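Local structure of nuclear hormone receptor HR38 (1PDU) at residues L15-T26 with V62-P71; D80-E91 with T156-E166. The protein is an orphan nuclear receptor that mediates an atypical ecdysteroid signalling pathway in Drosophila. All coordinates share one frame; numbering follows the deposited sequence.

Contact 1: L15-T26 with V62-P71; sequences LITALVRSHVDT and VIKQFAEKIP
Helix 15-25 runs almost antiparallel to helix 62-67, with 162° between their directions and 8.9 Å between their axes. The backbones draw closest at Ser22 and Phe66, whose CA atoms are 5.3 Å apart; beyond the helix the loop that carries Lys69 to Pro71 follows Leu19 and Leu15 back. No hydrogen bond spans the interface. Phe66, whose CG swings opposite the backbone N (chi1 161°), turns a ring edge to the backbone of helix 15-25: His23 N lies near the ring plane, 3.6 Å from Phe66 CD2. The Ser22 hydroxyl is turned into its own helix, donating to Ala18 O, which Ser22 N reaches from the opposite face; this leaves Ser22 OG 3.3 Å from the aliphatic Lys69 CB. Thr26 wedges in at the helix end, its OG1 3.4 Å from Phe66 CB and its methyl against Gln65 CB. At the other end, one branch of Leu19 meets Ile70 (CD2 to CG1, 3.8 Å), while Ala18 CB rests against the ring of Pro71. The N-terminal helix is thus laid along the end of helix 45-67, with Leu19 also touching Ile177 of helix 167-187, His23 touching Ile146 of helix 146-157, and Thr26 OG1 forming a weak hydrogen bond with Arg96 of helix 78-100.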
loop_
_atom_site.group_PDB
_atom_site.type_symbol
_atom_site.label_atom_id
_atom_site.label_comp_id
_atom_site.label_asym_id
_atom_site.label_seq_id
_atom_site.Cartn_x
_atom_site.Cartn_y
_atom_site.Cartn_z
ATOM N N LEU A 15 -5.632 -1.408 19.799
ATOM C CA LEU A 15 -4.746 -1.374 18.655
ATOM C C LEU A 15 -5.516 -1.425 17.332
ATOM O O LEU A 15 -5.274 -0.610 16.440
ATOM C CB LEU A 15 -3.762 -2.538 18.738
ATOM C CG LEU A 15 -2.806 -2.731 17.560
ATOM C CD1 LEU A 15 -2.056 -1.442 17.265
ATOM C CD2 LEU A 15 -1.844 -3.863 17.890
ATOM N N ILE A 16 -6.456 -2.357 17.207
ATOM C CA ILE A 16 -7.200 -2.470 15.964
ATOM C C ILE A 16 -8.048 -1.233 15.668
ATOM O O ILE A 16 -8.208 -0.856 14.514
ATOM C CB ILE A 16 -8.070 -3.761 15.936
ATOM C CG1 ILE A 16 -8.674 -3.949 14.540
ATOM C CG2 ILE A 16 -9.162 -3.703 16.995
ATOM C CD1 ILE A 16 -9.322 -5.312 14.330
ATOM N N THR A 17 -8.585 -0.586 16.697
ATOM C CA THR A 17 -9.376 0.621 16.464
ATOM C C THR A 17 -8.419 1.766 16.112
ATOM O O THR A 17 -8.757 2.665 15.351
ATOM C CB THR A 17 -10.242 1.004 17.708
ATOM O OG1 THR A 17 -11.302 0.053 17.870
ATOM C CG2 THR A 17 -10.851 2.390 17.542
ATOM N N ALA A 18 -7.213 1.730 16.655
ATOM C CA ALA A 18 -6.257 2.785 16.345
ATOM C C ALA A 18 -5.861 2.627 14.872
ATOM O O ALA A 18 -5.717 3.612 14.133
ATOM C CB ALA A 18 -5.021 2.669 17.249
ATOM N N LEU A 19 -5.699 1.376 14.453
ATOM C CA LEU A 19 -5.320 1.095 13.085
ATOM C C LEU A 19 -6.425 1.481 12.119
ATOM O O LEU A 19 -6.172 2.166 11.136
ATOM C CB LEU A 19 -4.951 -0.382 12.920
ATOM C CG LEU A 19 -3.645 -0.839 13.586
ATOM C CD1 LEU A 19 -3.317 -2.251 13.160
ATOM C CD2 LEU A 19 -2.498 0.095 13.197
ATOM N N VAL A 20 -7.649 1.056 12.404
ATOM C CA VAL A 20 -8.776 1.370 11.532
ATOM C C VAL A 20 -8.977 2.872 11.411
ATOM O O VAL A 20 -9.275 3.382 10.327
ATOM C CB VAL A 20 -10.086 0.726 12.040
ATOM C CG1 VAL A 20 -11.256 1.163 11.173
ATOM C CG2 VAL A 20 -9.965 -0.777 11.988
ATOM N N ARG A 21 -8.817 3.585 12.522
ATOM C CA ARG A 21 -8.980 5.036 12.498
ATOM C C ARG A 21 -7.882 5.671 11.658
ATOM O O ARG A 21 -8.130 6.634 10.942
ATOM C CB ARG A 21 -8.951 5.621 13.916
ATOM C CG ARG A 21 -10.193 5.303 14.733
ATOM C CD ARG A 21 -10.166 5.977 16.099
ATOM N NE ARG A 21 -11.346 5.630 16.890
ATOM C CZ ARG A 21 -11.526 5.990 18.157
ATOM N NH1 ARG A 21 -12.631 5.630 18.802
ATOM N NH2 ARG A 21 -10.595 6.707 18.783
ATOM N N SER A 22 -6.669 5.134 11.747
ATOM C CA SER A 22 -5.563 5.668 10.966
ATOM C C SER A 22 -5.868 5.432 9.496
ATOM O O SER A 22 -5.715 6.336 8.670
ATOM C CB SER A 22 -4.255 4.978 11.330
ATOM O OG SER A 22 -4.031 5.049 12.725
ATOM N N HIS A 23 -6.297 4.211 9.177
ATOM C CA HIS A 23 -6.636 3.884 7.805
ATOM C C HIS A 23 -7.662 4.910 7.308
ATOM O O HIS A 23 -7.425 5.584 6.311
ATOM C CB HIS A 23 -7.218 2.471 7.700
ATOM C CG HIS A 23 -7.811 2.168 6.357
ATOM N ND1 HIS A 23 -7.042 1.966 5.228
ATOM C CD2 HIS A 23 -9.099 2.102 5.947
ATOM C CE1 HIS A 23 -7.831 1.795 4.182
ATOM N NE2 HIS A 23 -9.083 1.873 4.590
ATOM N N VAL A 24 -8.783 5.037 8.020
ATOM C CA VAL A 24 -9.848 5.971 7.644
ATOM C C VAL A 24 -9.340 7.414 7.508
ATOM O O VAL A 24 -9.613 8.083 6.510
ATOM C CB VAL A 24 -11.035 5.924 8.669
ATOM C CG1 VAL A 24 -12.097 6.967 8.319
ATOM C CG2 VAL A 24 -11.661 4.544 8.672
ATOM N N ASP A 25 -8.584 7.883 8.495
ATOM C CA ASP A 25 -8.051 9.242 8.467
ATOM C C ASP A 25 -7.071 9.498 7.311
ATOM O O ASP A 25 -6.834 10.652 6.940
ATOM C CB ASP A 25 -7.369 9.557 9.800
ATOM C CG ASP A 25 -8.334 9.489 10.982
ATOM O OD1 ASP A 25 -7.852 9.458 12.141
ATOM O OD2 ASP A 25 -9.570 9.469 10.762
ATOM N N THR A 26 -6.498 8.437 6.747
ATOM C CA THR A 26 -5.563 8.597 5.640
ATOM C C THR A 26 -6.078 8.037 4.312
ATOM O O THR A 26 -5.318 7.892 3.364
ATOM C CB THR A 26 -4.194 7.949 5.956
ATOM O OG1 THR A 26 -4.360 6.545 6.195
ATOM C CG2 THR A 26 -3.568 8.605 7.171
ATOM N N VAL A 62 1.113 10.281 2.124
ATOM C CA VAL A 62 -0.122 10.004 2.843
ATOM C C VAL A 62 0.022 8.695 3.592
ATOM O O VAL A 62 -0.397 8.581 4.735
ATOM C CB VAL A 62 -1.341 9.918 1.897
ATOM C CG1 VAL A 62 -2.517 9.284 2.625
ATOM C CG2 VAL A 62 -1.731 11.314 1.423
ATOM N N ILE A 63 0.614 7.702 2.948
ATOM C CA ILE A 63 0.820 6.421 3.606
ATOM C C ILE A 63 1.744 6.640 4.811
ATOM O O ILE A 63 1.663 5.929 5.811
ATOM C CB ILE A 63 1.439 5.420 2.632
ATOM C CG1 ILE A 63 0.394 5.033 1.584
ATOM C CG2 ILE A 63 1.974 4.202 3.382
ATOM C CD1 ILE A 63 1.011 4.383 0.361
ATOM N N LYS A 64 2.609 7.642 4.719
ATOM C CA LYS A 64 3.519 7.950 5.814
ATOM C C LYS A 64 2.692 8.370 7.040
ATOM O O LYS A 64 3.039 8.049 8.177
ATOM C CB LYS A 64 4.483 9.072 5.387
ATOM C CG LYS A 64 5.598 9.399 6.382
ATOM C CD LYS A 64 6.510 8.204 6.629
ATOM C CE LYS A 64 7.563 8.524 7.679
ATOM N NZ LYS A 64 8.241 7.292 8.209
ATOM N N GLN A 65 1.592 9.076 6.796
ATOM C CA GLN A 65 0.714 9.528 7.872
ATOM C C GLN A 65 0.068 8.347 8.584
ATOM O O GLN A 65 -0.110 8.381 9.799
ATOM C CB GLN A 65 -0.384 10.443 7.324
ATOM C CG GLN A 65 0.092 11.816 6.885
ATOM C CD GLN A 65 -1.008 12.627 6.202
ATOM O OE1 GLN A 65 -0.807 13.789 5.852
ATOM N NE2 GLN A 65 -2.174 12.012 6.005
ATOM N N PHE A 66 -0.291 7.312 7.830
ATOM C CA PHE A 66 -0.915 6.129 8.413
ATOM C C PHE A 66 0.059 5.338 9.280
ATOM O O PHE A 66 -0.301 4.833 10.342
ATOM C CB PHE A 66 -1.468 5.232 7.306
ATOM C CG PHE A 66 -1.711 3.817 7.734
ATOM C CD1 PHE A 66 -0.718 2.854 7.584
ATOM C CD2 PHE A 66 -2.932 3.442 8.289
ATOM C CE1 PHE A 66 -0.937 1.540 7.979
ATOM C CE2 PHE A 66 -3.166 2.130 8.690
ATOM C CZ PHE A 66 -2.166 1.173 8.533
ATOM N N ALA A 67 1.296 5.231 8.824
ATOM C CA ALA A 67 2.293 4.490 9.567
ATOM C C ALA A 67 2.637 5.168 10.895
ATOM O O ALA A 67 2.805 4.500 11.918
ATOM C CB ALA A 67 3.547 4.325 8.720
ATOM N N GLU A 68 2.728 6.492 10.880
ATOM C CA GLU A 68 3.088 7.234 12.077
ATOM C C GLU A 68 2.009 7.216 13.138
ATOM O O GLU A 68 2.247 7.609 14.276
ATOM C CB GLU A 68 3.462 8.677 11.713
ATOM C CG GLU A 68 4.719 8.763 10.840
ATOM C CD GLU A 68 5.082 10.181 10.442
ATOM O OE1 GLU A 68 4.149 10.985 10.210
ATOM O OE2 GLU A 68 6.298 10.480 10.341
ATOM N N LYS A 69 0.822 6.752 12.774
ATOM C CA LYS A 69 -0.260 6.683 13.747
ATOM C C LYS A 69 -0.405 5.264 14.271
ATOM O O LYS A 69 -1.261 4.996 15.114
ATOM C CB LYS A 69 -1.578 7.168 13.140
ATOM C CG LYS A 69 -1.539 8.631 12.755
ATOM C CD LYS A 69 -2.924 9.200 12.477
ATOM C CE LYS A 69 -2.840 10.719 12.314
ATOM N NZ LYS A 69 -4.163 11.409 12.417
ATOM N N ILE A 70 0.425 4.349 13.767
ATOM C CA ILE A 70 0.370 2.971 14.244
ATOM C C ILE A 70 0.945 2.985 15.657
ATOM O O ILE A 70 2.145 3.202 15.846
ATOM C CB ILE A 70 1.220 2.024 13.389
ATOM C CG1 ILE A 70 0.612 1.880 11.994
ATOM C CG2 ILE A 70 1.324 0.678 14.077
ATOM C CD1 ILE A 70 1.450 1.047 11.047
ATOM N N PRO A 71 0.098 2.762 16.672
ATOM C CA PRO A 71 0.650 2.779 18.028
ATOM C C PRO A 71 1.866 1.871 18.157
ATOM O O PRO A 71 1.853 0.736 17.691
ATOM C CB PRO A 71 -0.537 2.356 18.895
ATOM C CG PRO A 71 -1.413 1.601 17.961
ATOM C CD PRO A 71 -1.309 2.329 16.667
#

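Contact 2: D80-E91 with T156-E166; sequences DQELLFQSASLE and TLITERHGLRE
Asp80 and Leu84 belong to the DQ-x-x-L-L/F end of the nuclear receptor signature sequence, here packed against the loop that joins helix 146-157 to helix 167-187. The Asp80 carboxylate grips two successive backbone N-H groups of that loop. Arg165 N meets the syn lone pair of OD1 at 2.6 Å and nearly straight (165°), and Glu166 N reaches OD2 at 3.1 Å, out of the carboxylate plane. As Glu166 holds the N-cap position, the bonds fix the start of helix 167-187. Leu84 fills the space within the loop, one methyl meeting Leu164 (CD2 to CD2, 3.8 Å) and the other Ile158. Leu83 CD2 abuts Gly163, the third residue of a type II turn.

Farther along, Arg161 lies across the helix, its chain bent at chi2 (-66°). Ser87 CB and Thr159 CG2 cover opposite faces of the guanidinium, each offset toward its rim. NH2 makes a salt bridge to Glu91 OE2 (3.0 Å) close to the guanidinium plane, while the carboxylate is turned 72° from it. NE donates to a water 2.7 Å away that also donates to Leu84 O and Leu157 O, linking the two backbones. Glu91 OE1 is engaged by Arg209 of helix 204-225, so this carboxylate probably offsets the nearby charges of both arginines. A glutamate of this central helix paired with an arginine of this loop is a feature of nuclear receptors that heterodimerise with RXR or its insect counterpart.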
loop_
_atom_site.group_PDB
_atom_site.type_symbol
_atom_site.label_atom_id
_atom_site.label_comp_id
_atom_site.label_asym_id
_atom_site.label_seq_id
_atom_site.Cartn_x
_atom_site.Cartn_y
_atom_site.Cartn_z
ATOM N N ASP A 80 15.002 2.489 12.266
ATOM C CA ASP A 80 14.157 1.353 11.917
ATOM C C ASP A 80 12.862 1.818 11.251
ATOM O O ASP A 80 12.365 1.169 10.332
ATOM C CB ASP A 80 13.859 0.504 13.155
ATOM C CG ASP A 80 15.095 -0.229 13.673
ATOM O OD1 ASP A 80 16.041 -0.465 12.884
ATOM O OD2 ASP A 80 15.118 -0.582 14.869
ATOM N N GLN A 81 12.325 2.944 11.713
ATOM C CA GLN A 81 11.119 3.516 11.127
ATOM C C GLN A 81 11.389 3.763 9.643
ATOM O O GLN A 81 10.610 3.364 8.778
ATOM C CB GLN A 81 10.782 4.854 11.782
ATOM C CG GLN A 81 10.167 4.770 13.158
ATOM C CD GLN A 81 10.006 6.141 13.799
ATOM O OE1 GLN A 81 9.565 7.092 13.156
ATOM N NE2 GLN A 81 10.359 6.244 15.072
ATOM N N GLU A 82 12.504 4.433 9.370
ATOM C CA GLU A 82 12.906 4.766 8.014
ATOM C C GLU A 82 13.119 3.504 7.179
ATOM O O GLU A 82 12.614 3.388 6.064
ATOM C CB GLU A 82 14.192 5.596 8.057
ATOM C CG GLU A 82 14.700 6.070 6.702
ATOM C CD GLU A 82 16.103 6.663 6.778
ATOM O OE1 GLU A 82 16.662 7.024 5.709
ATOM O OE2 GLU A 82 16.647 6.764 7.908
ATOM N N LEU A 83 13.869 2.555 7.718
ATOM C CA LEU A 83 14.121 1.331 6.991
ATOM C C LEU A 83 12.809 0.617 6.690
ATOM O O LEU A 83 12.552 0.239 5.548
ATOM C CB LEU A 83 15.044 0.422 7.790
ATOM C CG LEU A 83 15.392 -0.902 7.112
ATOM C CD1 LEU A 83 15.938 -0.625 5.722
ATOM C CD2 LEU A 83 16.414 -1.666 7.946
ATOM N N LEU A 84 11.976 0.436 7.711
ATOM C CA LEU A 84 10.693 -0.233 7.519
ATOM C C LEU A 84 9.819 0.506 6.504
ATOM O O LEU A 84 9.223 -0.105 5.622
ATOM C CB LEU A 84 9.941 -0.351 8.854
ATOM C CG LEU A 84 10.528 -1.319 9.896
ATOM C CD1 LEU A 84 9.690 -1.293 11.152
ATOM C CD2 LEU A 84 10.569 -2.729 9.327
ATOM N N PHE A 85 9.760 1.829 6.614
ATOM C CA PHE A 85 8.922 2.599 5.704
ATOM C C PHE A 85 9.367 2.555 4.256
ATOM O O PHE A 85 8.563 2.307 3.356
ATOM C CB PHE A 85 8.827 4.057 6.123
ATOM C CG PHE A 85 7.802 4.808 5.349
ATOM C CD1 PHE A 85 6.447 4.606 5.603
ATOM C CD2 PHE A 85 8.179 5.652 4.305
ATOM C CE1 PHE A 85 5.471 5.237 4.822
ATOM C CE2 PHE A 85 7.216 6.284 3.518
ATOM C CZ PHE A 85 5.858 6.077 3.775
ATOM N N GLN A 86 10.646 2.806 4.031
ATOM C CA GLN A 86 11.188 2.789 2.684
ATOM C C GLN A 86 10.996 1.412 2.065
ATOM O O GLN A 86 10.669 1.297 0.883
ATOM C CB GLN A 86 12.675 3.174 2.718
ATOM C CG GLN A 86 12.908 4.594 3.218
ATOM C CD GLN A 86 14.380 4.973 3.322
ATOM O OE1 GLN A 86 15.263 4.151 3.043
ATOM N NE2 GLN A 86 14.653 6.212 3.720
ATOM N N SER A 87 11.171 0.374 2.874
ATOM C CA SER A 87 11.029 -1.003 2.403
ATOM C C SER A 87 9.609 -1.448 2.048
ATOM O O SER A 87 9.440 -2.402 1.293
ATOM C CB SER A 87 11.595 -1.979 3.442
ATOM O OG SER A 87 13.000 -1.827 3.572
ATOM N N ALA A 88 8.597 -0.762 2.572
ATOM C CA ALA A 88 7.218 -1.154 2.305
ATOM C C ALA A 88 6.374 -0.115 1.578
ATOM O O ALA A 88 5.216 -0.384 1.223
ATOM C CB ALA A 88 6.525 -1.532 3.619
ATOM N N SER A 89 6.943 1.059 1.347
ATOM C CA SER A 89 6.184 2.116 0.712
ATOM C C SER A 89 5.501 1.680 -0.577
ATOM O O SER A 89 4.315 1.941 -0.760
ATOM C CB SER A 89 7.072 3.343 0.483
ATOM O OG SER A 89 8.237 3.008 -0.243
ATOM N N LEU A 90 6.229 1.009 -1.465
ATOM C CA LEU A 90 5.624 0.559 -2.713
ATOM C C LEU A 90 4.538 -0.475 -2.431
ATOM O O LEU A 90 3.481 -0.453 -3.053
ATOM C CB LEU A 90 6.677 -0.031 -3.662
ATOM C CG LEU A 90 6.124 -0.396 -5.044
ATOM C CD1 LEU A 90 5.566 0.864 -5.706
ATOM C CD2 LEU A 90 7.224 -1.029 -5.919
ATOM N N GLU A 91 4.785 -1.375 -1.487
ATOM C CA GLU A 91 3.789 -2.391 -1.157
ATOM C C GLU A 91 2.520 -1.758 -0.594
ATOM O O GLU A 91 1.417 -2.120 -0.980
ATOM C CB GLU A 91 4.359 -3.402 -0.165
ATOM C CG GLU A 91 5.470 -4.244 -0.755
ATOM C CD GLU A 91 6.100 -5.167 0.260
ATOM O OE1 GLU A 91 5.508 -6.224 0.566
ATOM O OE2 GLU A 91 7.186 -4.828 0.765
ATOM N N THR A 156 2.218 -5.021 6.609
ATOM C CA THR A 156 3.049 -4.867 5.427
ATOM C C THR A 156 4.234 -3.991 5.828
ATOM O O THR A 156 5.347 -4.161 5.338
ATOM C CB THR A 156 2.277 -4.184 4.292
ATOM O OG1 THR A 156 1.135 -4.983 3.952
ATOM C CG2 THR A 156 3.163 -4.014 3.064
ATOM N N LEU A 157 3.977 -3.065 6.746
ATOM C CA LEU A 157 4.997 -2.140 7.232
ATOM C C LEU A 157 5.848 -2.743 8.347
ATOM O O LEU A 157 7.080 -2.708 8.291
ATOM C CB LEU A 157 4.338 -0.855 7.742
ATOM C CG LEU A 157 5.336 0.110 8.383
ATOM C CD1 LEU A 157 6.272 0.661 7.312
ATOM C CD2 LEU A 157 4.593 1.234 9.084
ATOM N N ILE A 158 5.181 -3.286 9.363
ATOM C CA ILE A 158 5.862 -3.894 10.494
ATOM C C ILE A 158 6.111 -5.373 10.177
ATOM O O ILE A 158 5.293 -6.248 10.471
ATOM C CB ILE A 158 5.016 -3.739 11.775
ATOM C CG1 ILE A 158 4.573 -2.277 11.920
ATOM C CG2 ILE A 158 5.813 -4.169 12.995
ATOM C CD1 ILE A 158 5.707 -1.276 11.813
ATOM N N THR A 159 7.258 -5.631 9.563
ATOM C CA THR A 159 7.650 -6.973 9.157
ATOM C C THR A 159 9.171 -7.055 9.184
ATOM O O THR A 159 9.857 -6.027 9.208
ATOM C CB THR A 159 7.149 -7.274 7.710
ATOM O OG1 THR A 159 7.519 -8.602 7.329
ATOM C CG2 THR A 159 7.759 -6.291 6.715
ATOM N N GLU A 160 9.696 -8.273 9.171
ATOM C CA GLU A 160 11.139 -8.469 9.183
ATOM C C GLU A 160 11.802 -7.855 7.946
ATOM O O GLU A 160 11.330 -8.019 6.818
ATOM C CB GLU A 160 11.459 -9.960 9.264
ATOM N N ARG A 161 12.889 -7.127 8.176
ATOM C CA ARG A 161 13.654 -6.512 7.095
ATOM C C ARG A 161 15.123 -6.631 7.477
ATOM O O ARG A 161 15.471 -6.635 8.659
ATOM C CB ARG A 161 13.309 -5.030 6.928
ATOM C CG ARG A 161 11.871 -4.720 6.577
ATOM C CD ARG A 161 11.454 -5.227 5.211
ATOM N NE ARG A 161 10.184 -4.617 4.822
ATOM C CZ ARG A 161 9.472 -4.953 3.749
ATOM N NH1 ARG A 161 9.897 -5.907 2.944
ATOM N NH2 ARG A 161 8.329 -4.326 3.475
ATOM N N HIS A 162 15.988 -6.735 6.480
ATOM C CA HIS A 162 17.406 -6.835 6.755
ATOM C C HIS A 162 17.939 -5.450 7.096
ATOM O O HIS A 162 17.585 -4.462 6.453
ATOM C CB HIS A 162 18.143 -7.421 5.542
ATOM C CG HIS A 162 17.748 -8.831 5.224
ATOM N ND1 HIS A 162 17.788 -9.844 6.160
ATOM C CD2 HIS A 162 17.288 -9.395 4.081
ATOM C CE1 HIS A 162 17.368 -10.969 5.609
ATOM N NE2 HIS A 162 17.059 -10.725 4.348
ATOM N N GLY A 163 18.769 -5.380 8.131
ATOM C CA GLY A 163 19.343 -4.108 8.529
ATOM C C GLY A 163 18.668 -3.396 9.686
ATOM O O GLY A 163 19.033 -2.263 10.009
ATOM N N LEU A 164 17.682 -4.030 10.312
ATOM C CA LEU A 164 17.007 -3.403 11.441
ATOM C C LEU A 164 17.906 -3.380 12.673
ATOM O O LEU A 164 18.611 -4.351 12.954
ATOM C CB LEU A 164 15.722 -4.152 11.777
ATOM C CG LEU A 164 14.534 -3.929 10.846
ATOM C CD1 LEU A 164 13.466 -4.999 11.120
ATOM C CD2 LEU A 164 13.986 -2.517 11.049
ATOM N N ARG A 165 17.879 -2.272 13.407
ATOM C CA ARG A 165 18.685 -2.146 14.616
ATOM C C ARG A 165 18.077 -2.987 15.744
ATOM O O ARG A 165 18.800 -3.625 16.510
ATOM C CB ARG A 165 18.758 -0.685 15.053
ATOM C CG ARG A 165 19.577 -0.445 16.311
ATOM C CD ARG A 165 21.081 -0.506 16.040
ATOM N NE ARG A 165 21.837 -0.096 17.218
ATOM C CZ ARG A 165 21.920 -0.806 18.340
ATOM N NH1 ARG A 165 21.304 -1.982 18.446
ATOM N NH2 ARG A 165 22.590 -0.319 19.375
ATOM N N GLU A 166 16.750 -2.989 15.843
ATOM C CA GLU A 166 16.068 -3.760 16.881
ATOM C C GLU A 166 15.037 -4.696 16.256
ATOM O O GLU A 166 13.834 -4.521 16.440
ATOM C CB GLU A 166 15.358 -2.829 17.874
ATOM C CG GLU A 166 16.266 -1.877 18.638
ATOM C CD GLU A 166 15.511 -1.091 19.698
ATOM O OE1 GLU A 166 15.451 -1.544 20.862
ATOM O OE2 GLU A 166 14.961 -0.025 19.362
HETATM O O HOH W 1 13.720 0.244 16.673
HETATM O O HOH W 2 8.607 -2.831 6.030
HETATM O O HOH W 3 5.622 -6.970 3.622
#

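Overall arrangement
From the N terminus, contact 1 comes first: residues 27-61, including most of helix 45-67, form the excursion between its two sides. A short connection then leads into helix 78-100, where contact 2 opens. Its loop is longer, taking in the two-stranded hairpin and the helices from 118-125 to 146-157 before closing at the start of helix 167-187. Contact 1 and contact 2 stand in series, neither nested nor crossed, their centres about 16 Å apart. They nevertheless touch: Leu157 packs on Ala67 and Ile70, and Phe85 receives Lys64 in a cation-pi contact. Together they bind the N-terminal helix, helix 45-67, helix 78-100 and the 156-166 loop into the layered helical fold of the ligand-binding domain.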